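Chicken beta-microseminoprotein-like 3 (Gallus gallus, PDB 6RWC) is of unknown function but belongs to the beta-microseminoprotein (PSP-94) family of small, disulfide-rich secreted proteins and is an egg-specific paralog from chicken egg white. Local coordinates at residues A[70-73]-A[77-80]. Sequence-based numbering, arbitrary orientation.
Sequences VVKK and DISC
Val71 faces Ser79 in a single antiparallel beta bridge of the non-hydrogen-bonded kind, through which the loop after strand 67-72 returns along that strand's edge. Two backbone bonds flank the pair: Cys80 N gives its hydrogen to Val70 O at 2.8 Å, almost straight (170° at the hydrogen), and Lys72 N gives its own to Ile78 O at 2.9 Å. The two acceptors are approached differently. Cys80 N sits above the carbonyl plane of Val70, whereas Lys72 N lies nearly in line with the C=O of Ile78 (172°). Each oxygen also takes a CA-H...O contact, Ser79 CA to Val70 O and Val71 CA at 3.2 Å from Ile78 O. On its other edge the strand pairs with 57-62, where Val71 is hydrogen-bonded through its backbone to Val58. Ser79 OG is satisfied by Arg69 NE, while SG of Cys80 is joined to Cys57 in a disulfide, tying the loop to strand 57-62 as well. Lys72 bends at chi2 (-84°), which lays its methylenes alongside that sulfur, its CD 3.5 Å from Cys80 SG, and its CG meets CG2 of Ile78 at 4.0 Å. Cutting Lys72 back to an alanine is likely to strip the sulfur of its methylene cover on this side and to lose the contact with Ile78 CG2. Beside the disulfide, Val70 CG1 packs 3.7 Å from Cys80 CB.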
loop_
_atom_site.group_PDB
_atom_site.type_symbol
_atom_site.label_atom_id
_atom_site.label_comp_id
_atom_site.label_asym_id
_atom_site.label_seq_id
_atom_site.Cartn_x
_atom_site.Cartn_y
_atom_site.Cartn_z
ATOM N N VAL A 70 -4.684 6.035 -13.381
ATOM C CA VAL A 70 -4.936 7.330 -14.003
ATOM C C VAL A 70 -5.701 7.116 -15.306
ATOM O O VAL A 70 -5.216 6.441 -16.221
ATOM C CB VAL A 70 -3.621 8.086 -14.246
ATOM C CG1 VAL A 70 -3.885 9.385 -14.975
ATOM C CG2 VAL A 70 -2.910 8.346 -12.922
ATOM N N VAL A 71 -6.896 7.699 -15.394
ATOM C CA VAL A 71 -7.793 7.499 -16.523
ATOM C C VAL A 71 -8.261 8.856 -17.031
ATOM O O VAL A 71 -8.108 9.881 -16.367
ATOM C CB VAL A 71 -9.002 6.619 -16.154
ATOM C CG1 VAL A 71 -8.535 5.254 -15.660
ATOM C CG2 VAL A 71 -9.860 7.321 -15.107
ATOM N N LYS A 72 -8.848 8.843 -18.226
ATOM C CA LYS A 72 -9.382 10.062 -18.820
ATOM C C LYS A 72 -10.647 10.507 -18.096
ATOM O O LYS A 72 -11.493 9.688 -17.728
ATOM C CB LYS A 72 -9.685 9.837 -20.302
ATOM C CG LYS A 72 -8.460 9.557 -21.162
ATOM C CD LYS A 72 -7.770 10.844 -21.590
ATOM C CE LYS A 72 -6.583 10.556 -22.497
ATOM N NZ LYS A 72 -5.909 11.803 -22.953
ATOM N N LYS A 73 -10.778 11.821 -17.897
ATOM C CA LYS A 73 -11.975 12.348 -17.246
ATOM C C LYS A 73 -13.215 12.123 -18.104
ATOM O O LYS A 73 -14.304 11.866 -17.579
ATOM C CB LYS A 73 -11.803 13.837 -16.940
ATOM C CG LYS A 73 -10.737 14.156 -15.902
ATOM C CD LYS A 73 -10.669 15.659 -15.643
ATOM C CE LYS A 73 -9.733 15.985 -14.487
ATOM N NZ LYS A 73 -9.655 17.450 -14.222
ATOM N N ASP A 77 -12.750 4.490 -18.822
ATOM C CA ASP A 77 -12.300 3.213 -19.363
ATOM C C ASP A 77 -10.956 3.318 -20.072
ATOM O O ASP A 77 -10.327 2.287 -20.329
ATOM C CB ASP A 77 -13.339 2.648 -20.334
ATOM C CG ASP A 77 -14.640 2.275 -19.649
ATOM O OD1 ASP A 77 -14.601 1.880 -18.466
ATOM O OD2 ASP A 77 -15.703 2.374 -20.299
ATOM N N ILE A 78 -10.509 4.527 -20.397
ATOM C CA ILE A 78 -9.254 4.745 -21.108
ATOM C C ILE A 78 -8.212 5.225 -20.106
ATOM O O ILE A 78 -8.410 6.244 -19.435
ATOM C CB ILE A 78 -9.426 5.757 -22.251
ATOM C CG1 ILE A 78 -10.488 5.273 -23.240
ATOM C CG2 ILE A 78 -8.100 5.990 -22.958
ATOM C CD1 ILE A 78 -10.723 6.218 -24.398
ATOM N N SER A 79 -7.105 4.496 -20.003
ATOM C CA SER A 79 -6.025 4.893 -19.112
ATOM C C SER A 79 -5.169 5.972 -19.764
ATOM O O SER A 79 -4.998 6.004 -20.986
ATOM C CB SER A 79 -5.153 3.690 -18.747
ATOM O OG SER A 79 -5.916 2.673 -18.122
ATOM N N CYS A 80 -4.637 6.864 -18.936
ATOM C CA CYS A 80 -3.739 7.902 -19.417
ATOM C C CYS A 80 -2.290 7.456 -19.276
ATOM O O CYS A 80 -1.951 6.627 -18.426
ATOM C CB CYS A 80 -3.950 9.214 -18.657
ATOM S SG CYS A 80 -5.498 10.075 -19.018
#